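Local atomic coordinates of mitogen-activated protein kinase, putative (Map kinase-like protein) (Leishmania major, PDB entry 3PG1), a protein that probably binds ATP and phosphorylates serine and threonine residues of other proteins, as a member of the MAP kinase family. Residues T63-S68 and E103-K108; L72-L77 and Y347-I352; V99-P104 and I352-V357. All blocks are in the same frame, centred on the assembly; numbering follows the deposited sequence.

The three contacts lie close together in the N-terminal lobe of the kinase fold. The centres of contact 1 and contact 2 are about 12 Å apart. The centres of contact 1 and contact 3 are about 11 Å apart. Contact 2 and contact 3 are the nearest pair, with centres about 9 Å apart. Segments 63-68 and 72-77 come first in the chain, the second on helix 70-85. The hairpin of strands 96-100 and 108-114 follows and supplies 99-104 and 103-108. Helix 346-360, near the C-terminus, returns to this lobe. It meets helix 70-85 in contact 2 and strand 96-100, through V99, in contact 3. Its residue H350 touches all three regions.

Contact 1: residues T63-S68 and E103-K108; sequences TVNILS and EPAMHK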
ATOM      1  N   THR A  63      -4.996 -28.429   9.811  1.00112.72           N
ATOM      2  CA  THR A  63      -5.577 -27.790   8.625  1.00108.66           C
ATOM      3  C   THR A  63      -6.887 -27.073   8.951  1.00108.50           C
ATOM      4  O   THR A  63      -7.839 -27.692   9.438  1.00109.51           O
ATOM      5  CB  THR A  63      -5.713 -28.793   7.472  1.00118.84           C
ATOM      6  N   VAL A  64      -6.910 -25.755   8.708  1.00100.64           N
ATOM      7  CA  VAL A  64      -8.055 -24.883   8.986  1.00 98.38           C
ATOM      8  C   VAL A  64      -8.617 -24.304   7.692  1.00 95.49           C
ATOM      9  O   VAL A  64      -7.851 -23.860   6.831  1.00 92.28           O
ATOM     10  CB  VAL A  64      -7.718 -23.727   9.982  1.00101.90           C
ATOM     11  CG1 VAL A  64      -8.975 -23.218  10.680  1.00102.85           C
ATOM     12  CG2 VAL A  64      -6.661 -24.130  11.009  1.00103.30           C
ATOM     13  N   ASN A  65      -9.959 -24.274   7.582  1.00 89.89           N
ATOM     14  CA  ASN A  65     -10.650 -23.634   6.471  1.00 86.72           C
ATOM     15  C   ASN A  65     -10.768 -22.149   6.846  1.00 86.48           C
ATOM     16  O   ASN A  65     -11.315 -21.823   7.908  1.00 86.99           O
ATOM     17  CB  ASN A  65     -12.027 -24.255   6.228  1.00 87.23           C
ATOM     18  CG  ASN A  65     -12.736 -23.727   4.993  1.00104.04           C
ATOM     19  OD1 ASN A  65     -13.903 -23.322   5.047  1.00 97.86           O
ATOM     20  ND2 ASN A  65     -12.061 -23.741   3.847  1.00 91.67           N
ATOM     21  N   ILE A  66     -10.198 -21.266   6.011  1.00 78.63           N
ATOM     22  CA  ILE A  66     -10.189 -19.817   6.241  1.00 76.24           C
ATOM     23  C   ILE A  66     -11.579 -19.254   6.576  1.00 78.56           C
ATOM     24  O   ILE A  66     -11.786 -18.778   7.694  1.00 78.54           O
ATOM     25  CB  ILE A  66      -9.437 -19.050   5.118  1.00 76.81           C
ATOM     26  CG1 ILE A  66      -7.929 -19.385   5.137  1.00 77.55           C
ATOM     27  CG2 ILE A  66      -9.650 -17.544   5.228  1.00 75.23           C
ATOM     28  CD1 ILE A  66      -7.323 -19.665   3.798  1.00 82.97           C
ATOM     29  N   LEU A  67     -12.537 -19.398   5.652  1.00 74.83           N
ATOM     30  CA  LEU A  67     -13.904 -18.894   5.802  1.00 75.94           C
ATOM     31  C   LEU A  67     -14.733 -19.553   6.922  1.00 83.89           C
ATOM     32  O   LEU A  67     -15.815 -19.058   7.255  1.00 84.85           O
ATOM     33  CB  LEU A  67     -14.636 -18.878   4.444  1.00 75.34           C
ATOM     34  CG  LEU A  67     -14.520 -17.589   3.611  1.00 78.32           C
ATOM     35  CD1 LEU A  67     -13.069 -17.262   3.230  1.00 77.13           C
ATOM     36  CD2 LEU A  67     -15.348 -17.684   2.351  1.00 81.68           C
ATOM     37  N   SER A  68     -14.198 -20.632   7.534  1.00 81.78           N
ATOM     38  CA  SER A  68     -14.823 -21.327   8.656  1.00 84.49           C
ATOM     39  C   SER A  68     -14.327 -20.838  10.026  1.00 90.67           C
ATOM     40  O   SER A  68     -15.066 -20.952  11.006  1.00 93.05           O
ATOM     41  CB  SER A  68     -14.663 -22.834   8.521  1.00 88.27           C
ATOM     42  OG  SER A  68     -15.750 -23.338   7.766  1.00 93.80           O
ATOM     43  N   GLU A 103     -20.951 -26.657   3.020  1.00 98.87           N
ATOM     44  CA  GLU A 103     -21.242 -26.996   4.421  1.00101.36           C
ATOM     45  C   GLU A 103     -20.125 -27.547   5.350  1.00105.68           C
ATOM     46  O   GLU A 103     -19.871 -26.888   6.365  1.00106.03           O
ATOM     47  CB  GLU A 103     -22.560 -27.773   4.562  1.00106.31           C
ATOM     48  CG  GLU A 103     -23.485 -27.189   5.615  1.00118.48           C
ATOM     49  CD  GLU A 103     -24.718 -28.018   5.921  1.00140.77           C
ATOM     50  OE1 GLU A 103     -24.767 -28.631   7.011  1.00131.30           O
ATOM     51  OE2 GLU A 103     -25.646 -28.038   5.080  1.00136.58           O
ATOM     52  N   PRO A 104     -19.438 -28.692   5.079  1.00100.84           N
ATOM     53  CA  PRO A 104     -18.418 -29.163   6.035  1.00100.64           C
ATOM     54  C   PRO A 104     -17.045 -28.500   5.878  1.00 99.65           C
ATOM     55  O   PRO A 104     -16.071 -29.162   5.507  1.00 98.10           O
ATOM     56  CB  PRO A 104     -18.397 -30.694   5.819  1.00104.60           C
ATOM     57  CG  PRO A 104     -19.303 -30.963   4.622  1.00109.37           C
ATOM     58  CD  PRO A 104     -19.569 -29.641   3.957  1.00102.40           C
ATOM     59  N   ALA A 105     -16.970 -27.183   6.191  1.00 94.67           N
ATOM     60  CA  ALA A 105     -15.766 -26.339   6.115  1.00 91.43           C
ATOM     61  C   ALA A 105     -14.975 -26.516   4.796  1.00 93.21           C
ATOM     62  O   ALA A 105     -13.762 -26.748   4.805  1.00 91.49           O
ATOM     63  CB  ALA A 105     -14.878 -26.563   7.337  1.00 93.19           C
ATOM     64  N   MET A 106     -15.697 -26.436   3.662  1.00 90.35           N
ATOM     65  CA  MET A 106     -15.150 -26.571   2.305  1.00 89.21           C
ATOM     66  C   MET A 106     -15.400 -25.268   1.492  1.00 88.98           C
ATOM     67  O   MET A 106     -15.505 -25.297   0.259  1.00 87.40           O
ATOM     68  CB  MET A 106     -15.750 -27.806   1.596  1.00 94.14           C
ATOM     69  CG  MET A 106     -15.405 -29.140   2.249  1.00101.53           C
ATOM     70  SD  MET A 106     -13.732 -29.736   1.887  1.00106.28           S
ATOM     71  CE  MET A 106     -14.029 -30.575   0.323  1.00102.88           C
ATOM     72  N   HIS A 107     -15.473 -24.129   2.203  1.00 83.30           N
ATOM     73  CA  HIS A 107     -15.720 -22.803   1.625  1.00 80.40           C
ATOM     74  C   HIS A 107     -14.495 -22.242   0.918  1.00 79.44           C
ATOM     75  O   HIS A 107     -13.386 -22.280   1.469  1.00 77.02           O
ATOM     76  CB  HIS A 107     -16.243 -21.818   2.688  1.00 81.29           C
ATOM     77  CG  HIS A 107     -17.232 -22.413   3.647  1.00 87.69           C
ATOM     78  ND1 HIS A 107     -16.930 -22.571   4.990  1.00 90.76           N
ATOM     79  CD2 HIS A 107     -18.479 -22.888   3.424  1.00 91.57           C
ATOM     80  CE1 HIS A 107     -18.000 -23.129   5.534  1.00 92.94           C
ATOM     81  NE2 HIS A 107     -18.953 -23.349   4.629  1.00 93.85           N
ATOM     82  N   LYS A 108     -14.709 -21.716  -0.310  1.00 74.09           N
ATOM     83  CA  LYS A 108     -13.672 -21.109  -1.156  1.00 71.11           C
ATOM     84  C   LYS A 108     -14.038 -19.683  -1.571  1.00 72.10           C
ATOM     85  O   LYS A 108     -15.210 -19.378  -1.803  1.00 72.82           O
ATOM     86  CB  LYS A 108     -13.393 -21.967  -2.407  1.00 73.80           C
ATOM     87  CG  LYS A 108     -12.579 -23.223  -2.123  1.00 78.93           C
ATOM     88  CD  LYS A 108     -12.684 -24.258  -3.224  1.00 80.35           C
ATOM     89  CE  LYS A 108     -12.232 -25.624  -2.760  1.00 86.92           C
ATOM     90  NZ  LYS A 108     -13.364 -26.587  -2.713  1.00 95.63           N
TER
HETATM   91  O   HOH W   1     -11.544 -20.487   2.850  1.00 59.56           O
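N65 and H107 carry this contact. It ties the segment leading into helix 70-85 to the turn of the beta hairpin 96-100/108-114, both in the N-terminal lobe of the kinase fold. The N65 side chain reaches across with CG anti to the backbone N (chi1 -174°). The two side chains cross at about a right angle, with the amide and ring planes turned 42° apart. N65 ND2 donates to H107 O at 3.1 Å. This bond is nearly straight, with 166° at the hydrogen, and it lies in the carbonyl plane on a lone pair. ND2 also binds N56 OD1, which gives the amide nitrogen two acceptors.

The other end of the amide, OD1, is gripped by weaker bonds. H107 N donates weakly to N65 OD1 at 3.3 Å, and H107 ND1 donates weakly to the same oxygen at 3.1 Å. S68 OG adds a third weak donation from within its own segment. The amide is therefore held at both ends, ND2 by two acceptors and OD1 by three weak donors.

H107 O has a second donor. A water gives it a hydrogen and in turn accepts from L67 N, so L67 N is satisfied by the bridging water. L67 O is taken by H350 NE2 of the C-terminal helix, whose ring meets the H107 ring edge to face.

Apolar atoms pack around the polar centre. L67 CB lies 3.8 Å from H107 CB. A105 CB sits against N65 CB and also touches S68 OG. A105 O comes up to the N65 amide carbon; it and OD1 are both acceptors and form no bond. S68 OG lies in the plane of the H107 ring at its edge, 3.1 Å from ND1.

Contact 2: residues L72-L77 and Y347-I352; sequences LCKRVL and YDMHKI
M349 fits its thioether against C73 and K74 where helix 70-85, helix C of the kinase lobe, runs beside helix 346-360. The short helical segments run nearly parallel, 20° apart, with axes 10.2 Å from each other. The tight part is buried. M349 SD comes 3.7 Å from C73 SG and 3.5 Å from the backbone K74 N. With M349 CG anti to the carbonyl carbon (chi1 -71°), CG lies 4.0 Å from L77 CD2, which also reaches I352. C73 SG lies at the edge of the H350 ring, whose NE2 is bound to L67.

The outer side is more open. The methyl CE of M349 rests against K74 CB, at 3.8 Å, and K74 CD. Beyond these the bent chain carries NZ away to a weak bond with E341 O. At the other border, L77 and partly exposed I352 cross at about a right angle, with L77 CD1 3.9 Å from I352 CG2.

No hydrogen bond spans these two segments. Aliphatic groups, two sulfurs and one sulfur-aromatic contact, C73 with H350, make it up. The helices are probably held here mainly by dispersion and burial of apolar surface.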
ATOM      1  N   LEU A  72      -9.594 -15.566  11.093  1.00 77.99           N
ATOM      2  CA  LEU A  72      -9.096 -15.594   9.712  1.00 75.25           C
ATOM      3  C   LEU A  72     -10.151 -15.111   8.717  1.00 74.64           C
ATOM      4  O   LEU A  72      -9.812 -14.336   7.819  1.00 70.99           O
ATOM      5  CB  LEU A  72      -8.548 -16.985   9.326  1.00 76.40           C
ATOM      6  CG  LEU A  72      -7.441 -17.553  10.233  1.00 83.14           C
ATOM      7  CD1 LEU A  72      -7.117 -18.992   9.871  1.00 84.45           C
ATOM      8  CD2 LEU A  72      -6.194 -16.669  10.234  1.00 85.47           C
ATOM      9  N   CYS A  73     -11.433 -15.525   8.918  1.00 71.10           N
ATOM     10  CA  CYS A  73     -12.575 -15.113   8.097  1.00 69.21           C
ATOM     11  C   CYS A  73     -12.715 -13.588   8.145  1.00 70.91           C
ATOM     12  O   CYS A  73     -12.806 -12.957   7.083  1.00 68.96           O
ATOM     13  CB  CYS A  73     -13.856 -15.806   8.549  1.00 71.28           C
ATOM     14  SG  CYS A  73     -15.269 -15.564   7.446  1.00 74.29           S
ATOM     15  N   LYS A  74     -12.650 -13.001   9.370  1.00 67.56           N
ATOM     16  CA  LYS A  74     -12.727 -11.559   9.627  1.00 66.22           C
ATOM     17  C   LYS A  74     -11.582 -10.801   8.947  1.00 68.76           C
ATOM     18  O   LYS A  74     -11.817  -9.731   8.380  1.00 67.32           O
ATOM     19  CB  LYS A  74     -12.748 -11.271  11.143  1.00 71.11           C
ATOM     20  CG  LYS A  74     -13.116  -9.832  11.509  1.00 82.91           C
ATOM     21  CD  LYS A  74     -13.896  -9.746  12.820  1.00 94.99           C
ATOM     22  CE  LYS A  74     -13.039  -9.658  14.068  1.00108.64           C
ATOM     23  NZ  LYS A  74     -12.456  -8.301  14.262  1.00114.61           N
ATOM     24  N   ARG A  75     -10.354 -11.344   9.017  1.00 65.11           N
ATOM     25  CA  ARG A  75      -9.169 -10.757   8.396  1.00 63.49           C
ATOM     26  C   ARG A  75      -9.376 -10.639   6.872  1.00 64.62           C
ATOM     27  O   ARG A  75      -9.137  -9.573   6.305  1.00 62.67           O
ATOM     28  CB  ARG A  75      -7.922 -11.599   8.723  1.00 67.43           C
ATOM     29  CG  ARG A  75      -6.680 -11.227   7.907  1.00 81.46           C
ATOM     30  CD  ARG A  75      -5.537 -12.195   8.147  1.00 99.93           C
ATOM     31  NE  ARG A  75      -4.271 -11.493   8.357  1.00111.92           N
ATOM     32  CZ  ARG A  75      -3.871 -10.996   9.525  1.00130.31           C
ATOM     33  NH1 ARG A  75      -4.636 -11.117  10.606  1.00119.91           N
ATOM     34  NH2 ARG A  75      -2.707 -10.368   9.621  1.00117.92           N
ATOM     35  N   VAL A  76      -9.831 -11.732   6.226  1.00 60.76           N
ATOM     36  CA  VAL A  76     -10.076 -11.762   4.775  1.00 59.06           C
ATOM     37  C   VAL A  76     -11.272 -10.862   4.378  1.00 58.69           C
ATOM     38  O   VAL A  76     -11.196 -10.171   3.360  1.00 55.92           O
ATOM     39  CB  VAL A  76     -10.158 -13.209   4.192  1.00 63.99           C
ATOM     40  CG1 VAL A  76     -10.127 -13.181   2.667  1.00 62.36           C
ATOM     41  CG2 VAL A  76      -9.004 -14.064   4.700  1.00 64.71           C
ATOM     42  N   LEU A  77     -12.348 -10.839   5.210  1.00 54.88           N
ATOM     43  CA  LEU A  77     -13.524 -10.001   4.971  1.00 53.91           C
ATOM     44  C   LEU A  77     -13.124  -8.520   4.965  1.00 56.61           C
ATOM     45  O   LEU A  77     -13.570  -7.774   4.093  1.00 55.38           O
ATOM     46  CB  LEU A  77     -14.637 -10.260   6.008  1.00 55.71           C
ATOM     47  CG  LEU A  77     -15.943  -9.478   5.790  1.00 59.89           C
ATOM     48  CD1 LEU A  77     -16.557  -9.767   4.424  1.00 59.40           C
ATOM     49  CD2 LEU A  77     -16.928  -9.718   6.911  1.00 62.91           C
ATOM     50  N   TYR A 347     -20.984 -17.290  10.247  1.00 93.32           N
ATOM     51  CA  TYR A 347     -22.218 -17.286   9.458  1.00 93.70           C
ATOM     52  C   TYR A 347     -22.724 -15.853   9.233  1.00 94.31           C
ATOM     53  O   TYR A 347     -23.338 -15.582   8.199  1.00 93.23           O
ATOM     54  CB  TYR A 347     -23.288 -18.184  10.106  1.00 99.30           C
ATOM     55  CG  TYR A 347     -22.908 -19.653  10.122  1.00102.79           C
ATOM     56  CD1 TYR A 347     -23.158 -20.470   9.023  1.00104.70           C
ATOM     57  CD2 TYR A 347     -22.294 -20.222  11.234  1.00105.14           C
ATOM     58  CE1 TYR A 347     -22.799 -21.818   9.025  1.00106.41           C
ATOM     59  CE2 TYR A 347     -21.928 -21.570  11.247  1.00107.44           C
ATOM     60  CZ  TYR A 347     -22.184 -22.363  10.140  1.00115.91           C
ATOM     61  OH  TYR A 347     -21.845 -23.697  10.149  1.00121.99           O
ATOM     62  N   ASP A 348     -22.434 -14.933  10.182  1.00 89.24           N
ATOM     63  CA  ASP A 348     -22.779 -13.512  10.059  1.00 87.31           C
ATOM     64  C   ASP A 348     -21.883 -12.876   8.988  1.00 86.06           C
ATOM     65  O   ASP A 348     -22.367 -12.078   8.186  1.00 84.20           O
ATOM     66  CB  ASP A 348     -22.620 -12.773  11.408  1.00 90.02           C
ATOM     67  CG  ASP A 348     -23.803 -12.868  12.369  1.00100.79           C
ATOM     68  OD1 ASP A 348     -24.923 -13.185  11.908  1.00102.96           O
ATOM     69  OD2 ASP A 348     -23.618 -12.562  13.571  1.00104.28           O
ATOM     70  N   MET A 349     -20.590 -13.279   8.957  1.00 80.53           N
ATOM     71  CA  MET A 349     -19.567 -12.824   8.009  1.00 77.05           C
ATOM     72  C   MET A 349     -19.836 -13.329   6.590  1.00 81.03           C
ATOM     73  O   MET A 349     -19.651 -12.565   5.639  1.00 78.25           O
ATOM     74  CB  MET A 349     -18.169 -13.268   8.460  1.00 78.56           C
ATOM     75  CG  MET A 349     -17.662 -12.543   9.677  1.00 82.89           C
ATOM     76  SD  MET A 349     -16.030 -13.163  10.120  1.00 87.04           S
ATOM     77  CE  MET A 349     -16.083 -12.944  11.885  1.00 87.03           C
ATOM     78  N   HIS A 350     -20.264 -14.618   6.450  1.00 79.87           N
ATOM     79  CA  HIS A 350     -20.611 -15.270   5.179  1.00 79.82           C
ATOM     80  C   HIS A 350     -21.698 -14.476   4.451  1.00 84.58           C
ATOM     81  O   HIS A 350     -21.646 -14.350   3.224  1.00 82.37           O
ATOM     82  CB  HIS A 350     -21.096 -16.710   5.424  1.00 83.68           C
ATOM     83  CG  HIS A 350     -20.010 -17.728   5.619  1.00 86.88           C
ATOM     84  ND1 HIS A 350     -20.290 -19.081   5.600  1.00 90.78           N
ATOM     85  CD2 HIS A 350     -18.680 -17.563   5.817  1.00 86.71           C
ATOM     86  CE1 HIS A 350     -19.132 -19.692   5.787  1.00 89.55           C
ATOM     87  NE2 HIS A 350     -18.136 -18.819   5.926  1.00 87.51           N
ATOM     88  N   LYS A 351     -22.675 -13.926   5.224  1.00 83.61           N
ATOM     89  CA  LYS A 351     -23.760 -13.068   4.733  1.00 83.64           C
ATOM     90  C   LYS A 351     -23.163 -11.765   4.183  1.00 82.49           C
ATOM     91  O   LYS A 351     -23.614 -11.292   3.140  1.00 81.04           O
ATOM     92  CB  LYS A 351     -24.761 -12.750   5.855  1.00 89.20           C
ATOM     93  N   ILE A 352     -22.140 -11.204   4.872  1.00 76.49           N
ATOM     94  CA  ILE A 352     -21.446  -9.978   4.435  1.00 73.13           C
ATOM     95  C   ILE A 352     -20.693 -10.252   3.123  1.00 74.64           C
ATOM     96  O   ILE A 352     -20.734  -9.400   2.245  1.00 73.71           O
ATOM     97  CB  ILE A 352     -20.569  -9.300   5.535  1.00 74.87           C
ATOM     98  CG1 ILE A 352     -21.379  -9.045   6.834  1.00 77.17           C
ATOM     99  CG2 ILE A 352     -19.931  -7.979   5.024  1.00 72.23           C
ATOM    100  CD1 ILE A 352     -20.516  -8.737   8.080  1.00 78.62           C
TER

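Contact 3: residues V99-P104 and I352-V357; sequences VHFEEP and IFTAEV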
ATOM      1  N   VAL A  99     -17.815 -16.415  -4.282  1.00 72.56           N
ATOM      2  CA  VAL A  99     -17.688 -17.303  -3.126  1.00 73.94           C
ATOM      3  C   VAL A  99     -18.397 -18.626  -3.332  1.00 80.05           C
ATOM      4  O   VAL A  99     -19.564 -18.654  -3.738  1.00 81.60           O
ATOM      5  CB  VAL A  99     -18.137 -16.631  -1.799  1.00 78.79           C
ATOM      6  CG1 VAL A  99     -17.054 -15.714  -1.247  1.00 76.99           C
ATOM      7  CG2 VAL A  99     -19.460 -15.876  -1.960  1.00 79.53           C
ATOM      8  N   HIS A 100     -17.688 -19.726  -3.052  1.00 76.54           N
ATOM      9  CA  HIS A 100     -18.252 -21.068  -3.147  1.00 78.05           C
ATOM     10  C   HIS A 100     -18.379 -21.610  -1.732  1.00 81.52           C
ATOM     11  O   HIS A 100     -17.376 -21.980  -1.120  1.00 79.98           O
ATOM     12  CB  HIS A 100     -17.393 -21.992  -4.035  1.00 79.11           C
ATOM     13  CG  HIS A 100     -17.888 -23.416  -4.086  1.00 85.11           C
ATOM     14  ND1 HIS A 100     -17.084 -24.479  -3.690  1.00 87.39           N
ATOM     15  CD2 HIS A 100     -19.102 -23.901  -4.446  1.00 88.63           C
ATOM     16  CE1 HIS A 100     -17.822 -25.565  -3.842  1.00 88.76           C
ATOM     17  NE2 HIS A 100     -19.044 -25.270  -4.288  1.00 90.15           N
ATOM     18  N   PHE A 101     -19.599 -21.587  -1.192  1.00 79.96           N
ATOM     19  CA  PHE A 101     -19.864 -22.100   0.146  1.00 81.89           C
ATOM     20  C   PHE A 101     -20.299 -23.568   0.081  1.00 90.43           C
ATOM     21  O   PHE A 101     -21.218 -23.912  -0.669  1.00 91.35           O
ATOM     22  CB  PHE A 101     -20.910 -21.241   0.875  1.00 84.30           C
ATOM     23  CG  PHE A 101     -20.457 -19.844   1.245  1.00 83.22           C
ATOM     24  CD1 PHE A 101     -19.383 -19.647   2.110  1.00 84.69           C
ATOM     25  CD2 PHE A 101     -21.139 -18.726   0.777  1.00 84.21           C
ATOM     26  CE1 PHE A 101     -18.970 -18.358   2.455  1.00 83.48           C
ATOM     27  CE2 PHE A 101     -20.737 -17.436   1.146  1.00 84.62           C
ATOM     28  CZ  PHE A 101     -19.657 -17.262   1.983  1.00 81.33           C
ATOM     29  N   GLU A 102     -19.608 -24.426   0.856  1.00 88.86           N
ATOM     30  CA  GLU A 102     -19.857 -25.862   0.974  1.00 91.51           C
ATOM     31  C   GLU A 102     -19.790 -26.236   2.468  1.00 98.24           C
ATOM     32  O   GLU A 102     -18.735 -26.111   3.095  1.00 96.49           O
ATOM     33  CB  GLU A 102     -18.842 -26.647   0.125  1.00 92.08           C
ATOM     34  CG  GLU A 102     -19.204 -28.100  -0.131  1.00102.44           C
ATOM     35  CD  GLU A 102     -18.395 -28.730  -1.246  1.00114.61           C
ATOM     36  OE1 GLU A 102     -18.787 -28.570  -2.425  1.00111.22           O
ATOM     37  OE2 GLU A 102     -17.356 -29.359  -0.947  1.00100.39           O
ATOM     38  N   GLU A 103     -20.951 -26.657   3.020  1.00 98.87           N
ATOM     39  CA  GLU A 103     -21.242 -26.996   4.421  1.00101.36           C
ATOM     40  C   GLU A 103     -20.125 -27.547   5.350  1.00105.68           C
ATOM     41  O   GLU A 103     -19.871 -26.888   6.365  1.00106.03           O
ATOM     42  CB  GLU A 103     -22.560 -27.773   4.562  1.00106.31           C
ATOM     43  CG  GLU A 103     -23.485 -27.189   5.615  1.00118.48           C
ATOM     44  CD  GLU A 103     -24.718 -28.018   5.921  1.00140.77           C
ATOM     45  OE1 GLU A 103     -24.767 -28.631   7.011  1.00131.30           O
ATOM     46  OE2 GLU A 103     -25.646 -28.038   5.080  1.00136.58           O
ATOM     47  N   PRO A 104     -19.438 -28.692   5.079  1.00100.84           N
ATOM     48  CA  PRO A 104     -18.418 -29.163   6.035  1.00100.64           C
ATOM     49  C   PRO A 104     -17.045 -28.500   5.878  1.00 99.65           C
ATOM     50  O   PRO A 104     -16.071 -29.162   5.507  1.00 98.10           O
ATOM     51  CB  PRO A 104     -18.397 -30.694   5.819  1.00104.60           C
ATOM     52  CG  PRO A 104     -19.303 -30.963   4.622  1.00109.37           C
ATOM     53  CD  PRO A 104     -19.569 -29.641   3.957  1.00102.40           C
ATOM     54  N   ILE A 352     -22.140 -11.204   4.872  1.00 76.49           N
ATOM     55  CA  ILE A 352     -21.446  -9.978   4.435  1.00 73.13           C
ATOM     56  C   ILE A 352     -20.693 -10.252   3.123  1.00 74.64           C
ATOM     57  O   ILE A 352     -20.734  -9.400   2.245  1.00 73.71           O
ATOM     58  CB  ILE A 352     -20.569  -9.300   5.535  1.00 74.87           C
ATOM     59  CG1 ILE A 352     -21.379  -9.045   6.834  1.00 77.17           C
ATOM     60  CG2 ILE A 352     -19.931  -7.979   5.024  1.00 72.23           C
ATOM     61  CD1 ILE A 352     -20.516  -8.737   8.080  1.00 78.62           C
ATOM     62  N   PHE A 353     -20.076 -11.452   2.962  1.00 70.57           N
ATOM     63  CA  PHE A 353     -19.398 -11.839   1.720  1.00 68.91           C
ATOM     64  C   PHE A 353     -20.402 -11.876   0.569  1.00 75.79           C
ATOM     65  O   PHE A 353     -20.121 -11.318  -0.496  1.00 74.25           O
ATOM     66  CB  PHE A 353     -18.673 -13.191   1.845  1.00 70.77           C
ATOM     67  CG  PHE A 353     -17.337 -13.156   2.559  1.00 71.00           C
ATOM     68  CD1 PHE A 353     -17.199 -13.688   3.837  1.00 75.03           C
ATOM     69  CD2 PHE A 353     -16.209 -12.622   1.939  1.00 70.14           C
ATOM     70  CE1 PHE A 353     -15.962 -13.675   4.487  1.00 74.89           C
ATOM     71  CE2 PHE A 353     -14.972 -12.611   2.591  1.00 71.86           C
ATOM     72  CZ  PHE A 353     -14.853 -13.152   3.852  1.00 71.77           C
ATOM     73  N   THR A 354     -21.595 -12.471   0.813  1.00 76.00           N
ATOM     74  CA  THR A 354     -22.700 -12.545  -0.150  1.00 78.01           C
ATOM     75  C   THR A 354     -23.177 -11.123  -0.485  1.00 83.68           C
ATOM     76  O   THR A 354     -23.383 -10.815  -1.660  1.00 83.46           O
ATOM     77  CB  THR A 354     -23.827 -13.462   0.369  1.00 88.87           C
ATOM     78  OG1 THR A 354     -23.263 -14.690   0.833  1.00 89.72           O
ATOM     79  CG2 THR A 354     -24.875 -13.765  -0.692  1.00 88.03           C
ATOM     80  N   ALA A 355     -23.283 -10.249   0.545  1.00 81.19           N
ATOM     81  CA  ALA A 355     -23.669  -8.843   0.402  1.00 81.04           C
ATOM     82  C   ALA A 355     -22.589  -8.055  -0.354  1.00 83.36           C
ATOM     83  O   ALA A 355     -22.927  -7.161  -1.135  1.00 83.19           O
ATOM     84  CB  ALA A 355     -23.908  -8.221   1.770  1.00 82.52           C
ATOM     85  N   GLU A 356     -21.299  -8.396  -0.135  1.00 78.28           N
ATOM     86  CA  GLU A 356     -20.166  -7.753  -0.810  1.00 75.68           C
ATOM     87  C   GLU A 356     -20.097  -8.180  -2.273  1.00 80.07           C
ATOM     88  O   GLU A 356     -19.735  -7.359  -3.112  1.00 78.96           O
ATOM     89  CB  GLU A 356     -18.831  -8.015  -0.085  1.00 75.48           C
ATOM     90  CG  GLU A 356     -18.632  -7.196   1.185  1.00 81.79           C
ATOM     91  CD  GLU A 356     -18.511  -5.691   1.016  1.00 88.44           C
ATOM     92  OE1 GLU A 356     -17.891  -5.251   0.020  1.00 74.08           O
ATOM     93  OE2 GLU A 356     -19.025  -4.953   1.887  1.00 72.44           O
ATOM     94  N   VAL A 357     -20.474  -9.449  -2.579  1.00 78.32           N
ATOM     95  CA  VAL A 357     -20.517  -9.988  -3.952  1.00 78.47           C
ATOM     96  C   VAL A 357     -21.747  -9.393  -4.692  1.00 85.33           C
ATOM     97  O   VAL A 357     -21.661  -9.118  -5.893  1.00 84.30           O
ATOM     98  CB  VAL A 357     -20.441 -11.550  -3.984  1.00 82.99           C
ATOM     99  CG1 VAL A 357     -20.716 -12.121  -5.377  1.00 83.30           C
ATOM    100  CG2 VAL A 357     -19.087 -12.040  -3.482  1.00 81.65           C
TER
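F101 points the rim of its ring at helix 346-360, just past the end of strand 96-100. Its CG is anti to the carbonyl carbon (chi1 -68°), and the ring extends toward the helix. CZ lies 4.2 Å from F353 CB, and CE2 lies 3.7 Å from T354 OG1. Both helix atoms are near the ring plane, so they meet its edge. The ring also stacks on H350, one turn before T354 in helix 346-360.

F353 offers only its CB to F101. The two side chains cross at about a right angle. F353 CG is anti to the carbonyl carbon (chi1 -79°), which sets its ring off on the side of helix 70-85. There it touches C73 and L77, and also L109 of strand 108-114. T354 OG1 is anti to its own carbonyl carbon and bonds to H350 O. The hydroxyl is thus tied back to the helix backbone as it touches F101.

V99 makes the second half of the contact. Its CG2 sits between backbone N and carbonyl carbon. It meets V357 CG2, itself anti to the carbonyl carbon, at 4.1 Å. The two side chains run alongside each other, pointing opposite ways. V99 CG1 lies against F353 CB, at 4.3 Å.

The contact joins the sheet's outer strand to helix 346-360 near the C-terminus. Such packing is characteristic of MAP kinases, whose C-terminal extension returns to the N-terminal lobe.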